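Side-chain contact in recombination protein uvsY (Enterobacteria phage T4, PDB 4ZWS), which promotes assembly of the UvsX recombinase on single-stranded DNA during phage recombination and helps it displace bound gp32: residues E4-E9 with L36-S41. Numbering follows the deposited sequence.
Sequences EDLQEE and LNKHSS
Glu9 and Lys38 reach for each other from opposite directions and join helix 3-14 to helix 21-64 through a salt bridge. The backbones stay apart here, the nearest CA atoms, of Leu6 and Lys38, being 9.6 Å from each other, a distance that long side chains can bridge. Lys38 NZ donates to Glu9 OE1 over 3.0 Å, meeting the oxygen on its syn side but 29° out of the carboxylate plane. Glu9 gets there as a fully extended chain, its CG anti to the backbone N (chi1 -174°). Lys38 runs straight as far as CE and then turns at its last torsion (chi4 57°), which swings the ammonium group to the carboxylate. The other carboxylate oxygen, Glu9 OE2, lies 3.3 Å from Lys38 NZ, so the positive charge probably bears on both oxygens, although of the two only OE1 is hydrogen-bonded to this lysine.

Glu9 OE1 has a stronger partner in Lys34, one turn earlier on helix 21-64, and this oxygen therefore takes a salt bridge from each of two lysines. Two cations around one carboxylate probably favour its ionised form.

Closer to the backbone than the ammonium group, the aliphatic part of Lys38 serves as a hydrophobic surface. Leu6 CD2 packs 3.5 Å from Lys38 CE, the two chains passing alongside with their ends pointing opposite ways. A leucine suits this buried place because its nonpolar side chain can lie against the lysine methylenes as well as Trp35 and Phe109.

Trp35 of helix 21-64 touches both Leu6 and Glu9 and makes a cation-pi interaction with Lys38. Helix 3-14 thus lies against helix 21-64 through Trp35 and helix 91-135 through Phe109, and its Gln7 hydrogen-bonds Ser41 of a second subunit of the heptamer.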
loop_
_atom_site.group_PDB
_atom_site.type_symbol
_atom_site.label_atom_id
_atom_site.label_comp_id
_atom_site.label_asym_id
_atom_site.label_seq_id
_atom_site.Cartn_x
_atom_site.Cartn_y
_atom_site.Cartn_z
ATOM N N GLU A 4 -24.673 -17.740 -5.431
ATOM C CA GLU A 4 -24.458 -18.997 -6.118
ATOM C C GLU A 4 -24.850 -18.890 -7.599
ATOM O O GLU A 4 -24.239 -19.533 -8.448
ATOM C CB GLU A 4 -25.232 -20.116 -5.427
ATOM C CG GLU A 4 -24.681 -20.441 -4.044
ATOM C CD GLU A 4 -25.004 -19.369 -2.993
ATOM O OE1 GLU A 4 -25.846 -18.480 -3.275
ATOM O OE2 GLU A 4 -24.390 -19.402 -1.895
ATOM N N ASP A 5 -25.836 -18.050 -7.913
ATOM C CA ASP A 5 -26.214 -17.831 -9.303
ATOM C C ASP A 5 -25.072 -17.173 -10.067
ATOM O O ASP A 5 -24.760 -17.570 -11.196
ATOM C CB ASP A 5 -27.471 -16.973 -9.417
ATOM C CG ASP A 5 -28.723 -17.693 -8.955
ATOM O OD1 ASP A 5 -29.664 -17.005 -8.507
ATOM O OD2 ASP A 5 -28.782 -18.938 -9.067
ATOM N N LEU A 6 -24.459 -16.163 -9.454
ATOM C CA LEU A 6 -23.319 -15.477 -10.057
ATOM C C LEU A 6 -22.136 -16.415 -10.256
ATOM O O LEU A 6 -21.499 -16.409 -11.309
ATOM C CB LEU A 6 -22.895 -14.281 -9.196
ATOM C CG LEU A 6 -23.929 -13.152 -9.126
ATOM C CD1 LEU A 6 -23.407 -11.991 -8.298
ATOM C CD2 LEU A 6 -24.235 -12.692 -10.521
ATOM N N GLN A 7 -21.864 -17.238 -9.249
ATOM C CA GLN A 7 -20.781 -18.205 -9.337
ATOM C C GLN A 7 -20.983 -19.101 -10.545
ATOM O O GLN A 7 -20.065 -19.313 -11.345
ATOM C CB GLN A 7 -20.696 -19.029 -8.064
ATOM C CG GLN A 7 -20.296 -18.197 -6.894
ATOM C CD GLN A 7 -20.184 -18.993 -5.620
ATOM O OE1 GLN A 7 -20.698 -20.112 -5.523
ATOM N NE2 GLN A 7 -19.519 -18.411 -4.617
ATOM N N GLU A 8 -22.202 -19.599 -10.681
ATOM C CA GLU A 8 -22.537 -20.474 -11.777
ATOM C C GLU A 8 -22.474 -19.739 -13.111
ATOM O O GLU A 8 -21.974 -20.282 -14.104
ATOM C CB GLU A 8 -23.913 -21.088 -11.540
ATOM C CG GLU A 8 -24.043 -22.462 -12.154
ATOM C CD GLU A 8 -22.912 -23.395 -11.732
ATOM O OE1 GLU A 8 -22.519 -23.377 -10.537
ATOM O OE2 GLU A 8 -22.397 -24.121 -12.619
ATOM N N GLU A 9 -22.946 -18.498 -13.124
ATOM C CA GLU A 9 -22.946 -17.714 -14.350
ATOM C C GLU A 9 -21.531 -17.429 -14.866
ATOM O O GLU A 9 -21.269 -17.566 -16.065
ATOM C CB GLU A 9 -23.694 -16.407 -14.152
ATOM C CG GLU A 9 -23.854 -15.632 -15.437
ATOM C CD GLU A 9 -24.702 -14.387 -15.283
ATOM O OE1 GLU A 9 -24.854 -13.654 -16.283
ATOM O OE2 GLU A 9 -25.218 -14.140 -14.170
ATOM N N LEU A 36 -19.840 -5.575 -15.846
ATOM C CA LEU A 36 -19.704 -4.197 -15.425
ATOM C C LEU A 36 -21.065 -3.662 -15.007
ATOM O O LEU A 36 -21.171 -2.966 -13.996
ATOM C CB LEU A 36 -19.096 -3.358 -16.543
ATOM C CG LEU A 36 -18.668 -1.942 -16.178
ATOM C CD1 LEU A 36 -17.755 -1.940 -14.963
ATOM C CD2 LEU A 36 -17.947 -1.354 -17.364
ATOM N N ASN A 37 -22.106 -4.052 -15.737
ATOM C CA ASN A 37 -23.485 -3.684 -15.394
ATOM C C ASN A 37 -24.003 -4.307 -14.110
ATOM O O ASN A 37 -24.689 -3.637 -13.344
ATOM C CB ASN A 37 -24.420 -4.024 -16.543
ATOM C CG ASN A 37 -24.209 -3.116 -17.712
ATOM O OD1 ASN A 37 -23.607 -2.052 -17.559
ATOM N ND2 ASN A 37 -24.650 -3.537 -18.898
ATOM N N LYS A 38 -23.696 -5.580 -13.882
ATOM C CA LYS A 38 -24.061 -6.219 -12.624
ATOM C C LYS A 38 -23.494 -5.391 -11.477
ATOM O O LYS A 38 -24.222 -4.983 -10.580
ATOM C CB LYS A 38 -23.533 -7.649 -12.550
ATOM C CG LYS A 38 -24.310 -8.652 -13.362
ATOM C CD LYS A 38 -23.645 -10.018 -13.301
ATOM C CE LYS A 38 -24.594 -11.142 -13.691
ATOM N NZ LYS A 38 -25.190 -10.977 -15.045
ATOM N N HIS A 39 -22.196 -5.112 -11.563
ATOM C CA HIS A 39 -21.434 -4.364 -10.563
ATOM C C HIS A 39 -22.076 -3.001 -10.313
ATOM O O HIS A 39 -22.280 -2.581 -9.181
ATOM C CB HIS A 39 -19.989 -4.236 -11.055
ATOM C CG HIS A 39 -19.044 -3.597 -10.085
ATOM N ND1 HIS A 39 -18.866 -2.233 -10.001
ATOM C CD2 HIS A 39 -18.187 -4.141 -9.188
ATOM C CE1 HIS A 39 -17.956 -1.965 -9.083
ATOM N NE2 HIS A 39 -17.527 -3.105 -8.573
ATOM N N SER A 40 -22.445 -2.344 -11.396
ATOM C CA SER A 40 -23.050 -1.029 -11.349
ATOM C C SER A 40 -24.400 -1.102 -10.625
ATOM O O SER A 40 -24.732 -0.232 -9.814
ATOM C CB SER A 40 -23.200 -0.493 -12.762
ATOM O OG SER A 40 -23.558 0.860 -12.746
ATOM N N SER A 41 -25.193 -2.122 -10.955
ATOM C CA SER A 41 -26.494 -2.325 -10.319
ATOM C C SER A 41 -26.390 -2.602 -8.831
ATOM O O SER A 41 -27.177 -2.094 -8.040
ATOM C CB SER A 41 -27.226 -3.505 -10.955
ATOM O OG SER A 41 -27.747 -3.144 -12.209
#